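Side-chain contacts in DMATS type aromatic prenyltransferase (Micromonospora olivasterospora, PDB 6ZRY), which binds tryptophan inside an ABBA-type barrel and probably transfers a dimethylallyl group to its indole ring: residues D114-R117 with D118-A121; A161-S164 with E165-R169. All coordinates share one frame; numbering follows the deposited sequence.

Overall arrangement
Both contacts are local, formed by neighbours in sequence, so neither closes a long loop. From the N terminus, contact 1 comes first: a turn after helix 111-114 that runs into the short helix 117-120. The chain then builds the antiparallel strands 131-138 and 141-149 of the central barrel before contact 2 appears as successive turns of helix 159-170. The two follow in series and neither nest nor cross, yet their centres lie only about 10 Å apart. Arg169 of contact 2 reaches Asp118 and probably the carbonyl oxygen of Ser115, while Leu119 packs on Ala166. The pair thus illustrates how separate local helical units are joined side by side on the outside of an ABBA barrel.

Contact 1: D114-R117 with D118-A121; sequences DSVR and DLFA
With its CG beside the backbone N (chi1 -64°), Phe120 turns its ring edge to Val116, and CD1 lies 3.4 Å from Val116 O, near the ring plane. Val116 O also accepts Leu119 N at 3.1 Å, from well above the carbonyl plane. On the apolar side Val116 only brushes its neighbours, CB lying 4.4 Å from Leu119 CD1. At the next residue, Arg117 O receives weak bonds from Phe120 N and Ala121 N. A bend at chi3 (-68°) folds the Arg117 chain back to Asp114, where NH1 meets OD2 at 2.6 Å in a salt-bridge hydrogen bond whose N-H...O angle is 162°, close to the guanidinium plane; NE adds a weaker bond to the same oxygen. Replacing Arg117 by alanine is likely to leave Asp114 OD2 without its charged mate and the turn without this side-chain clasp. A water links Asp114 O to Asp118 N and to the carboxylate of Asp118, whose OD1 also pairs with Arg169. Ser115 OG bonds back to Arg112 O. Altogether this is a type I beta turn, Asp114 to Arg117, leading straight into a short, weakly bonded helix on the surface of the ABBA fold, away from the tryptophan pocket.

Contact 2: A161-S164 with E165-R169; sequences ALVS and EALHR
Four backbone hydrogen bonds carry this contact: Glu165 N to Ala161 O, Ala166 N to Leu162 O, Leu167 N to Val163 O and His168 N to Ser164 O, each 2.9 Å long. Every donor lies four residues beyond its acceptor, the defining pattern of the alpha-helix, here helix 159-170 of the outer helical layer that surrounds the barrel in the ABBA fold. The straightest is the bond from Leu167, at 168°, and Arg169 N to Glu165 O carries the ladder one step further within 165-169. The side chain of Arg169 reaches out from the helix toward helix 117-120, where NH1 forms a salt bridge with Asp118 OD1 and probably a hydrogen bond with Ser115 O, both far earlier in the chain.

Side chains lean against the same carbonyls that take these bonds. Ala166 CB sits 3.5 Å from Leu162 O, and His168 CB lies 3.4 Å from Ser164 O, as the helical repeat requires. The helix is two-faced: Leu162, Val163, Ala166 and Leu167 are buried, whereas Ala161 and His168 are exposed. Phe198 of strand 193-201 meets Val163, Ala166 and Leu167, and Tyr176 of helix 174-182 covers Val163 and Leu167 as well as Ser164. Toward helix 117-120, Leu162 rests on Phe120 and Ala166 on Leu119. The helix is therefore wedged between a barrel strand and two other helices.

Val163 and Leu167, one turn apart, lie side by side and point the same way. Val163 places CG1 anti to its backbone nitrogen (chi1 178°), where this methyl lies alongside the end of the leucine. Leu167 holds CG beside its own nitrogen (chi1 -69°), which brings CG within 3.4 Å of Val163 O and leaves CD1 3.8 Å from Val163 CG1.

Contact 1: D114-R117 with D118-A121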
loop_
_atom_site.group_PDB
_atom_site.type_symbol
_atom_site.label_atom_id
_atom_site.label_comp_id
_atom_site.label_asym_id
_atom_site.label_seq_id
_atom_site.Cartn_x
_atom_site.Cartn_y
_atom_site.Cartn_z
ATOM N N ASP A 114 -1.945 5.702 -19.614
ATOM C CA ASP A 114 -2.284 5.078 -20.928
ATOM C C ASP A 114 -1.004 4.799 -21.720
ATOM O O ASP A 114 -0.935 3.719 -22.384
ATOM C CB ASP A 114 -3.270 5.943 -21.716
ATOM C CG ASP A 114 -4.649 5.998 -21.081
ATOM O OD1 ASP A 114 -5.315 7.030 -21.223
ATOM O OD2 ASP A 114 -5.024 5.023 -20.425
ATOM N N SER A 115 -0.008 5.691 -21.629
ATOM C CA SER A 115 1.221 5.630 -22.446
ATOM C C SER A 115 2.056 4.380 -22.091
ATOM O O SER A 115 2.898 4.001 -22.932
ATOM C CB SER A 115 2.015 6.912 -22.338
ATOM O OG SER A 115 2.851 6.911 -21.180
ATOM N N VAL A 116 1.826 3.730 -20.936
ATOM C CA VAL A 116 2.648 2.547 -20.509
ATOM C C VAL A 116 1.808 1.258 -20.426
ATOM O O VAL A 116 2.403 0.216 -20.097
ATOM C CB VAL A 116 3.353 2.808 -19.166
ATOM C CG1 VAL A 116 4.405 3.911 -19.291
ATOM C CG2 VAL A 116 2.364 3.122 -18.060
ATOM N N ARG A 117 0.494 1.329 -20.714
ATOM C CA ARG A 117 -0.485 0.207 -20.613
ATOM C C ARG A 117 0.027 -1.044 -21.347
ATOM O O ARG A 117 0.008 -2.134 -20.747
ATOM C CB ARG A 117 -1.821 0.650 -21.222
ATOM C CG ARG A 117 -3.027 -0.145 -20.748
ATOM C CD ARG A 117 -4.334 0.533 -21.144
ATOM N NE ARG A 117 -4.544 1.791 -20.433
ATOM C CZ ARG A 117 -4.887 1.898 -19.152
ATOM N NH1 ARG A 117 -5.049 3.094 -18.621
ATOM N NH2 ARG A 117 -5.074 0.814 -18.399
ATOM N N ASP A 118 0.477 -0.889 -22.590
ATOM C CA ASP A 118 0.897 -2.008 -23.472
ATOM C C ASP A 118 2.099 -2.739 -22.886
ATOM O O ASP A 118 2.258 -3.933 -23.221
ATOM C CB ASP A 118 1.169 -1.554 -24.916
ATOM C CG ASP A 118 2.401 -0.702 -25.116
ATOM O OD1 ASP A 118 2.396 0.442 -24.650
ATOM O OD2 ASP A 118 3.352 -1.192 -25.760
ATOM N N LEU A 119 2.933 -2.073 -22.063
ATOM C CA LEU A 119 4.109 -2.725 -21.453
ATOM C C LEU A 119 3.646 -3.721 -20.400
ATOM O O LEU A 119 4.306 -4.747 -20.262
ATOM C CB LEU A 119 5.051 -1.675 -20.842
ATOM C CG LEU A 119 5.629 -0.666 -21.818
ATOM C CD1 LEU A 119 6.467 0.357 -21.075
ATOM C CD2 LEU A 119 6.463 -1.351 -22.896
ATOM N N PHE A 120 2.545 -3.439 -19.695
ATOM C CA PHE A 120 1.984 -4.327 -18.651
ATOM C C PHE A 120 0.953 -5.287 -19.252
ATOM O O PHE A 120 0.707 -6.285 -18.630
ATOM C CB PHE A 120 1.398 -3.516 -17.483
ATOM C CG PHE A 120 2.431 -2.698 -16.730
ATOM C CD1 PHE A 120 2.862 -1.473 -17.227
ATOM C CD2 PHE A 120 2.949 -3.137 -15.515
ATOM C CE1 PHE A 120 3.793 -0.710 -16.543
ATOM C CE2 PHE A 120 3.893 -2.377 -14.831
ATOM C CZ PHE A 120 4.313 -1.162 -15.340
ATOM N N ALA A 121 0.374 -4.980 -20.410
ATOM C CA ALA A 121 -0.779 -5.731 -20.954
ATOM C C ALA A 121 -0.323 -7.134 -21.324
ATOM O O ALA A 121 0.712 -7.277 -22.000
ATOM C CB ALA A 121 -1.393 -5.016 -22.138
HETATM O O HOH W 1 0.310 1.673 -24.393
#

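Contact 2: A161-S164 with E165-R169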
loop_
_atom_site.group_PDB
_atom_site.type_symbol
_atom_site.label_atom_id
_atom_site.label_comp_id
_atom_site.label_asym_id
_atom_site.label_seq_id
_atom_site.Cartn_x
_atom_site.Cartn_y
_atom_site.Cartn_z
ATOM N N ALA A 161 13.206 -5.011 -16.864
ATOM C CA ALA A 161 13.117 -4.450 -18.236
ATOM C C ALA A 161 11.782 -3.752 -18.417
ATOM O O ALA A 161 11.770 -2.682 -19.012
ATOM C CB ALA A 161 13.289 -5.540 -19.264
ATOM N N LEU A 162 10.702 -4.347 -17.902
ATOM C CA LEU A 162 9.352 -3.747 -17.908
ATOM C C LEU A 162 9.421 -2.382 -17.225
ATOM O O LEU A 162 9.023 -1.395 -17.848
ATOM C CB LEU A 162 8.355 -4.669 -17.206
ATOM C CG LEU A 162 6.885 -4.481 -17.597
ATOM C CD1 LEU A 162 6.007 -5.556 -16.994
ATOM C CD2 LEU A 162 6.360 -3.117 -17.207
ATOM N N VAL A 163 9.958 -2.322 -15.998
ATOM C CA VAL A 163 10.040 -1.048 -15.233
ATOM C C VAL A 163 10.942 -0.071 -15.997
ATOM O O VAL A 163 10.539 1.109 -16.154
ATOM C CB VAL A 163 10.526 -1.274 -13.785
ATOM C CG1 VAL A 163 10.653 0.040 -13.039
ATOM C CG2 VAL A 163 9.617 -2.244 -13.028
ATOM N N SER A 164 12.104 -0.521 -16.478
ATOM C CA SER A 164 13.038 0.356 -17.213
ATOM C C SER A 164 12.319 1.018 -18.397
ATOM O O SER A 164 12.441 2.294 -18.586
ATOM C CB SER A 164 14.276 -0.390 -17.679
ATOM O OG SER A 164 15.033 0.455 -18.518
ATOM N N GLU A 165 11.582 0.231 -19.171
ATOM C CA GLU A 165 10.933 0.724 -20.411
ATOM C C GLU A 165 9.757 1.638 -20.048
ATOM O O GLU A 165 9.593 2.662 -20.718
ATOM C CB GLU A 165 10.521 -0.430 -21.322
ATOM C CG GLU A 165 10.237 0.022 -22.741
ATOM C CD GLU A 165 11.152 1.118 -23.278
ATOM O OE1 GLU A 165 10.620 2.195 -23.572
ATOM O OE2 GLU A 165 12.411 0.892 -23.397
ATOM N N ALA A 166 8.972 1.297 -19.015
ATOM C CA ALA A 166 7.854 2.156 -18.562
ATOM C C ALA A 166 8.387 3.510 -18.075
ATOM O O ALA A 166 7.797 4.544 -18.447
ATOM C CB ALA A 166 7.049 1.456 -17.514
ATOM N N LEU A 167 9.457 3.535 -17.267
ATOM C CA LEU A 167 10.000 4.813 -16.756
ATOM C C LEU A 167 10.589 5.625 -17.915
ATOM O O LEU A 167 10.319 6.815 -17.967
ATOM C CB LEU A 167 11.032 4.550 -15.673
ATOM C CG LEU A 167 10.475 3.984 -14.383
ATOM C CD1 LEU A 167 11.602 3.750 -13.398
ATOM C CD2 LEU A 167 9.434 4.911 -13.797
ATOM N N HIS A 168 11.304 4.995 -18.850
ATOM C CA HIS A 168 11.845 5.697 -20.054
ATOM C C HIS A 168 10.705 6.383 -20.817
ATOM O O HIS A 168 10.825 7.581 -21.150
ATOM C CB HIS A 168 12.618 4.725 -20.955
ATOM C CG HIS A 168 13.099 5.375 -22.202
ATOM N ND1 HIS A 168 13.823 6.539 -22.181
ATOM C CD2 HIS A 168 12.919 5.067 -23.485
ATOM C CE1 HIS A 168 14.066 6.913 -23.409
ATOM N NE2 HIS A 168 13.527 6.035 -24.221
ATOM N N ARG A 169 9.611 5.681 -21.055
ATOM C CA ARG A 169 8.457 6.257 -21.782
ATOM C C ARG A 169 7.949 7.489 -21.052
ATOM O O ARG A 169 7.477 8.392 -21.706
ATOM C CB ARG A 169 7.309 5.278 -21.918
ATOM C CG ARG A 169 7.572 4.189 -22.932
ATOM C CD ARG A 169 6.386 4.024 -23.831
ATOM N NE ARG A 169 6.513 2.794 -24.581
ATOM C CZ ARG A 169 5.590 1.858 -24.661
ATOM N NH1 ARG A 169 4.417 2.003 -24.056
ATOM N NH2 ARG A 169 5.840 0.776 -25.378
#